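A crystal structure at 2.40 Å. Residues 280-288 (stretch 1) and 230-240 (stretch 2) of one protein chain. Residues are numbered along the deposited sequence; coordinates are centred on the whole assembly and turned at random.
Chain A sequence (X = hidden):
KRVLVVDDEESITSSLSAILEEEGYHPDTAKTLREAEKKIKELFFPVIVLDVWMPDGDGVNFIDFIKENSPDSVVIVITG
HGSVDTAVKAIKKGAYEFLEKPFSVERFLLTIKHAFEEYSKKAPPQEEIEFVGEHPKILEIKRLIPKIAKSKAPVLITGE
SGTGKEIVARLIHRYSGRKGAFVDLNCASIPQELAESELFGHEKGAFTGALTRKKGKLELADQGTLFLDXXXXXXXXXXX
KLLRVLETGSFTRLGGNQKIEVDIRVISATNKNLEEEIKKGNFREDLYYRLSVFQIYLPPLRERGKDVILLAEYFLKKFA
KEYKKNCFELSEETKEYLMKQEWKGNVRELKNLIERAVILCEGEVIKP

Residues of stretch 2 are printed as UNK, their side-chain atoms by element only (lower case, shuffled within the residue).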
ATOM      1  N   LYS A 280      29.375  27.911   0.491  1.00 58.54           N
ATOM      2  CA  LYS A 280      28.517  29.086   0.444  1.00 56.28           C
ATOM      3  C   LYS A 280      27.639  29.189   1.688  1.00 62.40           C
ATOM      4  O   LYS A 280      26.792  30.076   1.789  1.00 65.68           O
ATOM      5  CB  LYS A 280      27.655  29.035  -0.814  1.00 57.93           C
ATOM      6  CG  LYS A 280      28.479  28.869  -2.079  1.00 55.96           C
ATOM      7  CD  LYS A 280      27.673  28.265  -3.211  1.00 60.06           C
ATOM      8  CE  LYS A 280      26.619  29.218  -3.722  1.00 61.51           C
ATOM      9  NZ  LYS A 280      25.864  28.597  -4.851  1.00 63.92           N
ATOM     10  N   GLY A 281      27.845  28.271   2.627  1.00 78.68           N
ATOM     11  CA  GLY A 281      27.096  28.253   3.869  1.00 69.82           C
ATOM     12  C   GLY A 281      25.609  28.013   3.695  1.00 71.05           C
ATOM     13  O   GLY A 281      24.811  28.488   4.496  1.00 70.26           O
ATOM     14  N   ASN A 282      25.230  27.276   2.656  1.00 76.51           N
ATOM     15  CA  ASN A 282      23.820  26.981   2.408  1.00 70.18           C
ATOM     16  C   ASN A 282      23.434  25.550   2.771  1.00 61.57           C
ATOM     17  O   ASN A 282      22.311  25.112   2.517  1.00 51.75           O
ATOM     18  CB  ASN A 282      23.464  27.255   0.948  1.00 71.84           C
ATOM     19  CG  ASN A 282      23.801  28.666   0.525  1.00 79.08           C
ATOM     20  OD1 ASN A 282      23.886  29.572   1.357  1.00 85.09           O
ATOM     21  ND2 ASN A 282      23.998  28.863  -0.772  1.00 75.87           N
ATOM     22  N   PHE A 283      24.376  24.823   3.358  1.00 60.72           N
ATOM     23  CA  PHE A 283      24.139  23.439   3.741  1.00 55.04           C
ATOM     24  C   PHE A 283      25.159  22.990   4.777  1.00 56.17           C
ATOM     25  O   PHE A 283      26.363  23.187   4.601  1.00 60.26           O
ATOM     26  CB  PHE A 283      24.190  22.526   2.514  1.00 54.70           C
ATOM     27  CG  PHE A 283      23.512  21.209   2.720  1.00 46.22           C
ATOM     28  CD1 PHE A 283      22.159  21.063   2.452  1.00 46.46           C
ATOM     29  CD2 PHE A 283      24.219  20.120   3.198  1.00 45.28           C
ATOM     30  CE1 PHE A 283      21.524  19.843   2.647  1.00 44.15           C
ATOM     31  CE2 PHE A 283      23.589  18.900   3.397  1.00 46.32           C
ATOM     32  CZ  PHE A 283      22.244  18.762   3.119  1.00 40.48           C
ATOM     33  N   ARG A 284      24.668  22.388   5.857  1.00 54.23           N
ATOM     34  CA  ARG A 284      25.529  21.943   6.947  1.00 59.74           C
ATOM     35  C   ARG A 284      26.539  20.915   6.476  1.00 60.42           C
ATOM     36  O   ARG A 284      26.212  19.986   5.743  1.00 63.82           O
ATOM     37  CB  ARG A 284      24.705  21.348   8.088  1.00 63.43           C
ATOM     38  CG  ARG A 284      23.557  22.218   8.562  1.00 59.00           C
ATOM     39  CD  ARG A 284      22.905  21.565   9.762  1.00 57.64           C
ATOM     40  NE  ARG A 284      23.900  21.265  10.787  1.00 59.49           N
ATOM     41  CZ  ARG A 284      24.019  21.944  11.922  1.00 64.66           C
ATOM     42  NH1 ARG A 284      23.191  22.952  12.177  1.00 60.21           N
ATOM     43  NH2 ARG A 284      24.953  21.613  12.804  1.00 60.83           N
ATOM     44  N   GLU A 285      27.770  21.084   6.926  1.00 45.93           N
ATOM     45  CA  GLU A 285      28.875  20.239   6.510  1.00 50.34           C
ATOM     46  C   GLU A 285      28.791  18.858   7.158  1.00 43.29           C
ATOM     47  O   GLU A 285      29.056  17.840   6.512  1.00 42.76           O
ATOM     48  CB  GLU A 285      30.198  20.919   6.871  1.00 54.01           C
ATOM     49  CG  GLU A 285      31.441  20.228   6.358  1.00 62.93           C
ATOM     50  CD  GLU A 285      32.714  20.853   6.905  1.00 70.33           C
ATOM     51  OE1 GLU A 285      32.620  21.878   7.615  1.00 77.55           O
ATOM     52  OE2 GLU A 285      33.808  20.321   6.626  1.00 55.43           O
ATOM     53  N   ASP A 286      28.429  18.828   8.437  1.00 58.37           N
ATOM     54  CA  ASP A 286      28.376  17.576   9.180  1.00 58.66           C
ATOM     55  C   ASP A 286      27.229  16.706   8.683  1.00 56.76           C
ATOM     56  O   ASP A 286      27.332  15.486   8.669  1.00 54.43           O
ATOM     57  CB  ASP A 286      28.263  17.833  10.689  1.00 56.84           C
ATOM     58  CG  ASP A 286      27.134  18.804  11.050  1.00 63.19           C
ATOM     59  OD1 ASP A 286      26.363  19.220  10.157  1.00 62.04           O
ATOM     60  OD2 ASP A 286      27.021  19.156  12.245  1.00 63.67           O
ATOM     61  N   LEU A 287      26.146  17.352   8.262  1.00 53.88           N
ATOM     62  CA  LEU A 287      24.976  16.661   7.754  1.00 51.23           C
ATOM     63  C   LEU A 287      25.287  16.057   6.398  1.00 48.81           C
ATOM     64  O   LEU A 287      24.815  14.973   6.062  1.00 42.49           O
ATOM     65  CB  LEU A 287      23.806  17.638   7.621  1.00 45.53           C
ATOM     66  CG  LEU A 287      22.615  17.144   6.800  1.00 41.63           C
ATOM     67  CD1 LEU A 287      21.888  16.049   7.550  1.00 40.41           C
ATOM     68  CD2 LEU A 287      21.668  18.280   6.474  1.00 40.88           C
ATOM     69  N   TYR A 288      26.071  16.782   5.607  1.00 49.41           N
ATOM     70  CA  TYR A 288      26.429  16.327   4.280  1.00 44.44           C
ATOM     71  C   TYR A 288      27.174  15.010   4.377  1.00 47.54           C
ATOM     72  O   TYR A 288      26.798  14.026   3.741  1.00 47.13           O
ATOM     73  CB  TYR A 288      27.297  17.359   3.563  1.00 45.66           C
ATOM     74  CG  TYR A 288      27.971  16.817   2.326  1.00 46.45           C
ATOM     75  CD1 TYR A 288      27.267  16.643   1.149  1.00 41.64           C
ATOM     76  CD2 TYR A 288      29.312  16.469   2.341  1.00 51.30           C
ATOM     77  CE1 TYR A 288      27.880  16.150   0.014  1.00 40.96           C
ATOM     78  CE2 TYR A 288      29.937  15.971   1.209  1.00 49.81           C
ATOM     79  CZ  TYR A 288      29.216  15.810   0.051  1.00 44.60           C
ATOM     80  OH  TYR A 288      29.833  15.307  -1.077  1.00 46.60           O
ATOM     81  N   UNK A 230      15.720  16.318  -3.399  1.00 51.16           N
ATOM     82  CA  UNK A 230      16.363  17.632  -3.302  1.00 50.06           C
ATOM     83  C   UNK A 230      16.580  18.119  -1.882  1.00 51.52           C
ATOM     84  O   UNK A 230      16.117  19.195  -1.498  1.00 54.92           O
ATOM     85  o   UNK A 230      18.902  20.089  -3.891  1.00 47.16           O
ATOM     86  o   UNK A 230      18.211  18.777  -5.514  1.00 65.20           O
ATOM     87  c   UNK A 230      15.653  18.701  -4.137  1.00 61.03           C
ATOM     88  c   UNK A 230      17.989  19.586  -4.594  1.00 61.83           C
ATOM     89  c   UNK A 230      16.531  19.944  -4.331  1.00 68.78           C
ATOM     90  N   UNK A 231      17.317  17.324  -1.115  1.00 53.73           N
ATOM     91  CA  UNK A 231      17.630  17.657   0.265  1.00 44.35           C
ATOM     92  C   UNK A 231      18.284  19.032   0.368  1.00 48.82           C
ATOM     93  O   UNK A 231      18.226  19.668   1.416  1.00 46.24           O
ATOM     94  c   UNK A 231      18.684  16.830   2.426  1.00 42.01           C
ATOM     95  c   UNK A 231      18.541  16.579   0.920  1.00 47.18           C
ATOM     96  c   UNK A 231      19.907  16.524   0.236  1.00 39.03           C
ATOM     97  N   UNK A 232      18.903  19.494  -0.714  1.00 47.92           N
ATOM     98  CA  UNK A 232      19.536  20.805  -0.708  1.00 48.50           C
ATOM     99  C   UNK A 232      18.581  21.973  -0.475  1.00 52.84           C
ATOM    100  O   UNK A 232      19.010  23.073  -0.131  1.00 57.20           O
ATOM    101  N   UNK A 233      17.281  21.735  -0.651  1.00 60.26           N
ATOM    102  CA  UNK A 233      16.277  22.786  -0.492  1.00 56.72           C
ATOM    103  C   UNK A 233      15.719  22.909   0.918  1.00 57.24           C
ATOM    104  O   UNK A 233      14.753  23.632   1.136  1.00 61.56           O
ATOM    105  o   UNK A 233      16.562  23.990  -4.506  1.00 76.83           O
ATOM    106  c   UNK A 233      15.113  22.568  -1.454  1.00 56.18           C
ATOM    107  o   UNK A 233      16.071  24.887  -2.557  1.00 70.51           O
ATOM    108  c   UNK A 233      15.492  22.594  -2.913  1.00 60.77           C
ATOM    109  c   UNK A 233      16.084  23.919  -3.351  1.00 73.28           C
ATOM    110  N   UNK A 234      16.317  22.205   1.873  1.00 61.59           N
ATOM    111  CA  UNK A 234      15.837  22.232   3.252  1.00 56.11           C
ATOM    112  C   UNK A 234      16.314  23.475   3.991  1.00 58.90           C
ATOM    113  O   UNK A 234      17.487  23.843   3.893  1.00 61.44           O
ATOM    114  c   UNK A 234      14.183  19.706   4.089  1.00 52.19           C
ATOM    115  c   UNK A 234      16.358  18.580   4.603  1.00 46.14           C
ATOM    116  c   UNK A 234      15.664  19.646   3.770  1.00 52.63           C
ATOM    117  c   UNK A 234      16.320  20.997   4.021  1.00 52.86           C
ATOM    118  N   UNK A 235      15.411  24.097   4.746  1.00 74.40           N
ATOM    119  CA  UNK A 235      15.766  25.194   5.640  1.00 78.54           C
ATOM    120  C   UNK A 235      16.977  24.793   6.466  1.00 75.78           C
ATOM    121  O   UNK A 235      17.140  23.625   6.803  1.00 75.10           O
ATOM    122  c   UNK A 235      14.606  25.514   6.590  1.00 85.99           C
ATOM    123  c   UNK A 235      13.352  25.971   5.859  1.00 99.19           C
ATOM    124  o   UNK A 235      13.344  25.969   4.609  1.00100.21           O
ATOM    125  o   UNK A 235      12.369  26.335   6.540  1.00 94.43           O
ATOM    126  N   UNK A 236      17.827  25.754   6.806  1.00 70.90           N
ATOM    127  CA  UNK A 236      18.981  25.436   7.633  1.00 71.21           C
ATOM    128  C   UNK A 236      18.529  25.135   9.056  1.00 68.04           C
ATOM    129  O   UNK A 236      19.324  24.735   9.909  1.00 67.89           O
ATOM    130  o   UNK A 236      22.273  27.167   6.146  1.00 96.89           O
ATOM    131  c   UNK A 236      22.509  26.528   7.172  1.00 89.25           C
ATOM    132  n   UNK A 236      23.736  26.157   7.521  1.00 88.94           N
ATOM    133  c   UNK A 236      20.020  26.555   7.601  1.00 75.84           C
ATOM    134  c   UNK A 236      21.386  26.115   8.103  1.00 81.06           C
ATOM    135  N   UNK A 237      17.236  25.322   9.294  1.00 71.49           N
ATOM    136  CA  UNK A 237      16.627  24.961  10.564  1.00 74.59           C
ATOM    137  C   UNK A 237      16.275  23.480  10.558  1.00 65.92           C
ATOM    138  O   UNK A 237      16.559  22.761  11.518  1.00 64.30           O
ATOM    139  c   UNK A 237      14.682  25.499  12.121  1.00 71.81           C
ATOM    140  c   UNK A 237      15.371  25.802  10.808  1.00 78.32           C
ATOM    141  n   UNK A 237      13.606  26.544  14.068  1.00 64.55           N
ATOM    142  n   UNK A 237      12.385  25.658  15.804  1.00 62.95           N
ATOM    143  c   UNK A 237      13.929  26.711  12.655  1.00 75.61           C
ATOM    144  c   UNK A 237      12.619  25.772  14.505  1.00 70.09           C
ATOM    145  n   UNK A 237      11.867  25.111  13.635  1.00 64.07           N
ATOM    146  N   UNK A 238      15.650  23.041   9.466  1.00 63.15           N
ATOM    147  CA  UNK A 238      15.325  21.633   9.262  1.00 58.85           C
ATOM    148  C   UNK A 238      16.600  20.787   9.192  1.00 63.15           C
ATOM    149  O   UNK A 238      16.689  19.740   9.832  1.00 60.31           O
ATOM    150  c   UNK A 238      13.951  20.028   7.918  1.00 58.95           C
ATOM    151  c   UNK A 238      14.521  21.434   7.972  1.00 57.23           C
ATOM    152  c   UNK A 238      13.410  22.464   7.874  1.00 59.96           C
ATOM    153  N   UNK A 239      17.584  21.257   8.421  1.00 50.15           N
ATOM    154  CA  UNK A 239      18.873  20.581   8.296  1.00 47.17           C
ATOM    155  C   UNK A 239      19.426  20.234   9.660  1.00 46.59           C
ATOM    156  O   UNK A 239      19.917  19.129   9.881  1.00 48.54           O
ATOM    157  c   UNK A 239      19.889  21.452   7.548  1.00 46.53           C
ATOM    158  o   UNK A 239      21.704  22.648   5.743  1.00 59.72           O
ATOM    159  c   UNK A 239      19.546  21.671   6.082  1.00 50.24           C
ATOM    160  n   UNK A 239      20.081  23.226   4.309  1.00 55.08           N
ATOM    161  c   UNK A 239      20.540  22.562   5.363  1.00 50.38           C
ATOM    162  N   UNK A 240      19.357  21.190  10.574  1.00 49.68           N
ATOM    163  CA  UNK A 240      19.903  21.004  11.909  1.00 51.58           C
ATOM    164  C   UNK A 240      19.111  19.943  12.666  1.00 47.61           C
ATOM    165  O   UNK A 240      19.684  19.043  13.280  1.00 45.14           O
ATOM    166  c   UNK A 240      19.890  22.316  12.661  1.00 52.41           C
TER

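Position 230 has three side-chain carbons, the third carrying two oxygens. It lies out of reach of stretch 1. This is Glu230, and both carboxylate oxygens are hydrogen-bonded elsewhere in the structure.

Position 231 has one carbon carrying two more. The branched group points toward stretch 1 and meets the ring of Phe283. This is Val231; its CG2 lies 4.1 Å from Phe283 CZ. Its backbone O sits at the ring edge, 3.5 Å from Phe283 CE1.

Position 232 has no side-chain atoms. Its CA lies 4.0 Å from Phe283 CE1. This is Gly232. An ideal CB here would clash with Glu230 OE1 at 2.5 Å.

Position 233 again has three carbons, the last with two oxygens. It points away and makes no contact. This is Glu233.

Position 234 has four carbons, forked at the second. This is Leu234. Leu234 CB stays 5.5 Å from Phe283 CE1.

Position 235 has two carbons, the second with two oxygens. It points away. This is Asp235.

Position 236 has three carbons, the third with one oxygen and one nitrogen. Its side chain reaches the Gly281 to Arg284 segment. This is Gln236. Its amide is probably turned over in the model, so its polar contacts are left unassigned.

Position 237 has three carbons, a nitrogen, then a carbon with two more nitrogens. This guanidinium belongs to Arg237, which points away and touches a crystal neighbour.

Position 238 has one carbon carrying two others and lies out of reach. This is Val238, buried.

Position 239 has three carbons, the third with one oxygen and one nitrogen, and points toward stretch 1. The oxygen lies near the backbone of Phe283 and Arg284. This is Gln239. Its CB also packs 3.8 Å from Leu287 CD2.

Position 240 has a single carbon, CB, 3.4 Å from Arg284 NH1. This is Ala240.

The contact centres on Gln239. Arg284 N donates to Gln239 OE1 at 3.0 Å. Gln239 NE2 donates to Leu234 O at 2.7 Å and weakly to Asn282 O at 3.4 Å. One amide thus ties its own stretch to the loop before the helix of stretch 1. Gln239 OE1 also lies over one face of the Phe283 ring, while Val231 adds apolar contact. The Arg284 side chain is held by a salt bridge, Arg284 NH2 to Asp286 OD2 at 3.3 Å.

Stretch 2 (230-240) EVGELDQRVQA
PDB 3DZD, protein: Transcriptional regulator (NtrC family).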